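Matching sites in insect group II chitinase from Ostrinia furnacalis, a protein that probably hydrolyses the beta-1,4 links of chitin as a family 18 glycosyl hydrolase, and binds a chitin oligosaccharide in this crystal (PDB 5Y2B (chain A, 2.20 Å), residues P33-H38 and L364-K369), and in its relative ofchtiv-g5 from Ostrinia furnacalis (PDB 6JM8 (chain B, 1.91 Å), residues P30-H35 and L363-N368). Structure 2 is superposed on structure 1 by the backbone atoms of these residues (RMSD 0.39 Å); each is numbered along its deposited sequence.

Structure 1 (5Y2B); sequences PSLCTH and LLNAIK.
Leu35 packs against Leu365 and Asn366 where the loop between strands 8-14 and 38-46 meets helix 363-373, the last helix of this family 18 TIM barrel. The apolar part centres on Leu35: its CB lies 3.7 Å from CD2 of Leu365, and the two leucines cross obliquely. The CD2 methyl of Leu35 comes within 3.4 Å of OD1 of Asn366, whose ND2 bonds back to the carbonyl of His362, just before the helix. With CG anti to the backbone N (chi1 167°) and the chain extended beyond it, Lys369 passes its CD 3.7 Å from CD2 of Leu35 while NZ goes on to Ser34. There NZ donates to the backbone O of Ser34 at 3.1 Å, from above the carbonyl plane. A long, flexible lysine suits this solvent-facing margin, and small Ser34 turns its own OG to Asp32. Where the loop enters strand 38-46, OG1 of Thr37 and ND1 of His38 share a hydrogen bond, and a disulfide ties Cys36 to Cys11 of strand 8-14.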
loop_
_atom_site.group_PDB
_atom_site.type_symbol
_atom_site.label_atom_id
_atom_site.label_comp_id
_atom_site.label_asym_id
_atom_site.label_seq_id
_atom_site.Cartn_x
_atom_site.Cartn_y
_atom_site.Cartn_z
ATOM N N PRO A 33 3.441 -13.830 -12.239
ATOM C CA PRO A 33 4.004 -14.486 -11.039
ATOM C C PRO A 33 5.516 -14.392 -10.918
ATOM O O PRO A 33 6.046 -14.772 -9.867
ATOM C CB PRO A 33 3.543 -15.943 -11.179
ATOM C CG PRO A 33 3.373 -16.135 -12.656
ATOM C CD PRO A 33 2.895 -14.800 -13.216
ATOM N N SER A 34 6.228 -13.877 -11.920
ATOM C CA SER A 34 7.666 -13.709 -11.751
ATOM C C SER A 34 8.023 -12.389 -11.073
ATOM O O SER A 34 9.201 -12.130 -10.859
ATOM C CB SER A 34 8.361 -13.809 -13.121
ATOM O OG SER A 34 7.939 -12.721 -13.899
ATOM N N LEU A 35 7.039 -11.549 -10.735
ATOM C CA LEU A 35 7.280 -10.219 -10.190
ATOM C C LEU A 35 7.011 -10.081 -8.684
ATOM O O LEU A 35 7.224 -8.993 -8.120
ATOM C CB LEU A 35 6.422 -9.208 -10.960
ATOM C CG LEU A 35 6.796 -9.037 -12.435
ATOM C CD1 LEU A 35 5.963 -7.957 -13.114
ATOM C CD2 LEU A 35 8.275 -8.726 -12.575
ATOM N N CYS A 36 6.537 -11.124 -8.008
ATOM C CA CYS A 36 6.204 -10.996 -6.592
ATOM C C CYS A 36 6.682 -12.206 -5.812
ATOM O O CYS A 36 6.787 -13.292 -6.357
ATOM C CB CYS A 36 4.701 -10.867 -6.367
ATOM S SG CYS A 36 3.907 -9.653 -7.377
ATOM N N THR A 37 6.953 -12.030 -4.519
ATOM C CA THR A 37 7.111 -13.204 -3.664
ATOM C C THR A 37 5.851 -13.504 -2.890
ATOM O O THR A 37 5.623 -14.653 -2.520
ATOM C CB THR A 37 8.279 -13.045 -2.673
ATOM O OG1 THR A 37 8.077 -11.910 -1.803
ATOM C CG2 THR A 37 9.628 -12.968 -3.420
ATOM N N HIS A 38 5.044 -12.473 -2.642
ATOM C CA HIS A 38 3.827 -12.537 -1.851
ATOM C C HIS A 38 2.790 -11.724 -2.598
ATOM O O HIS A 38 3.112 -10.662 -3.135
ATOM C CB HIS A 38 4.047 -11.944 -0.443
ATOM C CG HIS A 38 5.016 -12.731 0.394
ATOM N ND1 HIS A 38 6.374 -12.742 0.149
ATOM C CD2 HIS A 38 4.813 -13.570 1.443
ATOM C CE1 HIS A 38 6.975 -13.535 1.032
ATOM N NE2 HIS A 38 6.051 -14.049 1.826
ATOM N N LEU A 364 7.596 -0.111 -13.494
ATOM C CA LEU A 364 7.943 0.195 -12.104
ATOM C C LEU A 364 8.260 -1.080 -11.320
ATOM O O LEU A 364 9.262 -1.148 -10.597
ATOM C CB LEU A 364 6.810 0.982 -11.432
ATOM C CG LEU A 364 6.348 2.323 -12.009
ATOM C CD1 LEU A 364 5.422 3.083 -11.015
ATOM C CD2 LEU A 364 7.539 3.212 -12.441
ATOM N N LEU A 365 7.432 -2.118 -11.484
ATOM C CA LEU A 365 7.620 -3.340 -10.713
ATOM C C LEU A 365 8.829 -4.121 -11.215
ATOM O O LEU A 365 9.562 -4.700 -10.406
ATOM C CB LEU A 365 6.315 -4.164 -10.731
ATOM C CG LEU A 365 6.203 -5.453 -9.914
ATOM C CD1 LEU A 365 6.639 -5.305 -8.459
ATOM C CD2 LEU A 365 4.778 -6.085 -10.007
ATOM N N ASN A 366 9.113 -4.084 -12.524
ATOM C CA ASN A 366 10.365 -4.665 -12.976
ATOM C C ASN A 366 11.559 -3.891 -12.464
ATOM O O ASN A 366 12.606 -4.492 -12.198
ATOM C CB ASN A 366 10.407 -4.757 -14.495
ATOM C CG ASN A 366 9.808 -6.062 -14.985
ATOM O OD1 ASN A 366 10.348 -7.148 -14.726
ATOM N ND2 ASN A 366 8.652 -5.969 -15.636
ATOM N N ALA A 367 11.445 -2.570 -12.346
ATOM C CA ALA A 367 12.567 -1.815 -11.793
ATOM C C ALA A 367 12.855 -2.246 -10.353
ATOM O O ALA A 367 14.020 -2.372 -9.961
ATOM C CB ALA A 367 12.295 -0.306 -11.858
ATOM N N ILE A 368 11.803 -2.506 -9.564
ATOM C CA ILE A 368 11.979 -2.951 -8.185
ATOM C C ILE A 368 12.618 -4.330 -8.149
ATOM O O ILE A 368 13.576 -4.585 -7.396
ATOM C CB ILE A 368 10.626 -2.943 -7.452
ATOM C CG1 ILE A 368 10.107 -1.517 -7.382
ATOM C CG2 ILE A 368 10.756 -3.633 -6.060
ATOM C CD1 ILE A 368 8.664 -1.356 -6.912
ATOM N N LYS A 369 12.084 -5.250 -8.946
ATOM C CA LYS A 369 12.639 -6.591 -8.981
ATOM C C LYS A 369 14.115 -6.555 -9.356
ATOM O O LYS A 369 14.952 -7.228 -8.729
ATOM C CB LYS A 369 11.850 -7.457 -9.963
ATOM C CG LYS A 369 12.528 -8.771 -10.314
ATOM C CD LYS A 369 11.599 -9.644 -11.170
ATOM C CE LYS A 369 12.323 -10.845 -11.761
ATOM N NZ LYS A 369 11.474 -11.409 -12.856
#

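Structure 2 (6JM8); sequences PFLCTH and LLNTIN.
Leu32 centres the apolar part: its CB lies 3.6 Å from CD2 of Leu364, the two meeting at a slant, and its CD2 3.5 Å from OD1 of Asn365, whose ND2 bonds back to O of Thr360. Asn368 both touches Leu32, ND2 lying 4.0 Å from CD2 of the leucine, and bonds to its backbone, chi1 of -80° (CG anti to the carbonyl carbon) swinging the amide there. ND2 donates to O of Leu32 at 2.8 Å (N-H...O 160°) and to O of Leu364, one turn earlier, likewise at 2.8 Å. Both acceptors lie near the amide plane, so these bonds fix its rotation, a bridge suited to asparagine's two N-H groups. The exposed Phe31 ring leads away to Asn73 of a neighbouring loop, so its bulk spares the helix. OG1 of Thr366 is satisfied by O of Pro362, one turn back. Where the loop enters strand 35-43, OG1 of Thr34 and ND1 of His35 share a hydrogen bond, and a disulfide ties Cys33 to Cys8 of strand 5-11.

Comparison
In both chitinases a loop leucine, Leu35(A) or Leu32(B), packs on the final helix, and the CA atoms that can be compared coincide within the error. The side chains of Cys36(A), Leu365(A) and Asn366(A) keep their place in Cys33(B), Leu364(B) and Asn365(B), and the bond from Thr37(A) to His38(A) recurs between Thr34(B) and His35(B).

The polar link changes most. Lys369(A) and Asn368(B) start from coinciding CB atoms but leave in different directions, chi1 being 167° against -80°. NZ of Lys369(A) bonds to O of Ser34(A) at 3.1 Å; in structure 2 the nearest like atoms, OD1 of Asn368(B) and O of Phe31(B), are 4.3 Å apart, too far, and both are acceptors. Instead ND2 of Asn368(B) grips O of Leu32(B) and O of Leu364(B), each at 2.8 Å, so the bond to the loop moves one residue along and a helix bond is added. A flexible, probably charged arm is thus replaced by a short neutral amide held at two points, which may make the link more rigid.

Ser34(A) against Phe31(B) alters the same margin. Their CB atoms stand 1.3 Å apart after superposition, and OG of Ser34(A) has no counterpart in Phe31(B), nor the ring of Phe31(B) in Ser34(A). The side chain of Phe31(B) stays 7.2 Å from the helix segment at the closest, CB to OD1 of Asn368(B), so the 3.9 Å contact between OG of Ser34(A) and NZ of Lys369(A) has no replacement from it.

Ala367(A) stands where the other has Thr366(B); the CB atoms coincide, and OG1 and CG2 of Thr366(B) have no counterpart.

Structure 2 (6JM8)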
loop_
_atom_site.group_PDB
_atom_site.type_symbol
_atom_site.label_atom_id
_atom_site.label_comp_id
_atom_site.label_asym_id
_atom_site.label_seq_id
_atom_site.Cartn_x
_atom_site.Cartn_y
_atom_site.Cartn_z
ATOM N N PRO B 30 3.298 -13.761 -12.122
ATOM C CA PRO B 30 3.585 -14.270 -10.774
ATOM C C PRO B 30 5.065 -14.411 -10.462
ATOM O O PRO B 30 5.407 -14.782 -9.334
ATOM C CB PRO B 30 2.891 -15.638 -10.773
ATOM C CG PRO B 30 2.976 -16.085 -12.193
ATOM C CD PRO B 30 2.914 -14.839 -13.052
ATOM N N PHE B 31 5.951 -14.135 -11.415
ATOM C CA PHE B 31 7.386 -14.187 -11.181
ATOM C C PHE B 31 7.981 -12.820 -10.876
ATOM O O PHE B 31 9.181 -12.729 -10.602
ATOM C CB PHE B 31 8.092 -14.808 -12.387
ATOM C CG PHE B 31 7.954 -16.297 -12.459
ATOM C CD1 PHE B 31 8.741 -17.115 -11.669
ATOM C CD2 PHE B 31 7.026 -16.879 -13.306
ATOM C CE1 PHE B 31 8.613 -18.486 -11.726
ATOM C CE2 PHE B 31 6.893 -18.250 -13.367
ATOM C CZ PHE B 31 7.686 -19.055 -12.576
ATOM N N LEU B 32 7.176 -11.763 -10.919
ATOM C CA LEU B 32 7.617 -10.431 -10.531
ATOM C C LEU B 32 7.304 -10.115 -9.075
ATOM O O LEU B 32 7.689 -9.045 -8.589
ATOM C CB LEU B 32 6.977 -9.380 -11.441
ATOM C CG LEU B 32 7.452 -9.387 -12.895
ATOM C CD1 LEU B 32 6.714 -8.333 -13.702
ATOM C CD2 LEU B 32 8.956 -9.172 -12.971
ATOM N N CYS B 33 6.614 -11.014 -8.377
ATOM C CA CYS B 33 6.322 -10.868 -6.961
ATOM C C CYS B 33 6.732 -12.132 -6.225
ATOM O O CYS B 33 6.747 -13.228 -6.795
ATOM C CB CYS B 33 4.832 -10.597 -6.710
ATOM S SG CYS B 33 4.090 -9.374 -7.805
ATOM N N THR B 34 7.079 -11.968 -4.952
ATOM C CA THR B 34 7.236 -13.096 -4.044
ATOM C C THR B 34 6.003 -13.315 -3.185
ATOM O O THR B 34 5.713 -14.454 -2.806
ATOM C CB THR B 34 8.450 -12.892 -3.133
ATOM O OG1 THR B 34 8.266 -11.707 -2.346
ATOM C CG2 THR B 34 9.717 -12.751 -3.959
ATOM N N HIS B 35 5.279 -12.242 -2.880
ATOM C CA HIS B 35 4.044 -12.295 -2.115
ATOM C C HIS B 35 2.983 -11.499 -2.859
ATOM O O HIS B 35 3.200 -10.328 -3.185
ATOM C CB HIS B 35 4.236 -11.723 -0.706
ATOM C CG HIS B 35 5.214 -12.484 0.135
ATOM N ND1 HIS B 35 6.530 -12.668 -0.232
ATOM C CD2 HIS B 35 5.073 -13.091 1.337
ATOM C CE1 HIS B 35 7.153 -13.368 0.700
ATOM N NE2 HIS B 35 6.291 -13.635 1.664
ATOM N N LEU B 363 7.558 -0.173 -13.325
ATOM C CA LEU B 363 7.804 0.059 -11.906
ATOM C C LEU B 363 8.118 -1.246 -11.182
ATOM O O LEU B 363 9.067 -1.314 -10.392
ATOM C CB LEU B 363 6.599 0.755 -11.269
ATOM C CG LEU B 363 6.146 2.093 -11.863
ATOM C CD1 LEU B 363 5.017 2.684 -11.030
ATOM C CD2 LEU B 363 7.300 3.078 -11.972
ATOM N N LEU B 364 7.332 -2.295 -11.442
ATOM C CA LEU B 364 7.565 -3.579 -10.786
ATOM C C LEU B 364 8.876 -4.207 -11.246
ATOM O O LEU B 364 9.597 -4.808 -10.441
ATOM C CB LEU B 364 6.390 -4.522 -11.048
ATOM C CG LEU B 364 6.360 -5.875 -10.335
ATOM C CD1 LEU B 364 6.658 -5.722 -8.854
ATOM C CD2 LEU B 364 5.004 -6.534 -10.541
ATOM N N ASN B 365 9.198 -4.087 -12.536
ATOM C CA ASN B 365 10.481 -4.587 -13.018
ATOM C C ASN B 365 11.636 -3.799 -12.416
ATOM O O ASN B 365 12.699 -4.365 -12.133
ATOM C CB ASN B 365 10.535 -4.534 -14.545
ATOM C CG ASN B 365 10.077 -5.827 -15.190
ATOM O OD1 ASN B 365 10.682 -6.881 -14.993
ATOM N ND2 ASN B 365 9.007 -5.753 -15.971
ATOM N N THR B 366 11.449 -2.491 -12.215
ATOM C CA THR B 366 12.474 -1.694 -11.549
ATOM C C THR B 366 12.709 -2.189 -10.128
ATOM O O THR B 366 13.858 -2.317 -9.689
ATOM C CB THR B 366 12.077 -0.217 -11.542
ATOM O OG1 THR B 366 11.923 0.249 -12.889
ATOM C CG2 THR B 366 13.138 0.620 -10.843
ATOM N N ILE B 367 11.631 -2.489 -9.401
ATOM C CA ILE B 367 11.761 -2.999 -8.038
ATOM C C ILE B 367 12.548 -4.302 -8.030
ATOM O O ILE B 367 13.489 -4.475 -7.247
ATOM C CB ILE B 367 10.376 -3.181 -7.395
ATOM C CG1 ILE B 367 9.702 -1.826 -7.184
ATOM C CG2 ILE B 367 10.505 -3.922 -6.073
ATOM C CD1 ILE B 367 8.217 -1.926 -6.925
ATOM N N ASN B 368 12.172 -5.240 -8.904
ATOM C CA ASN B 368 12.858 -6.527 -8.948
ATOM C C ASN B 368 14.333 -6.357 -9.294
ATOM O O ASN B 368 15.195 -7.020 -8.705
ATOM C CB ASN B 368 12.174 -7.449 -9.958
ATOM C CG ASN B 368 10.925 -8.105 -9.399
ATOM O OD1 ASN B 368 10.971 -9.228 -8.896
ATOM N ND2 ASN B 368 9.800 -7.405 -9.486
#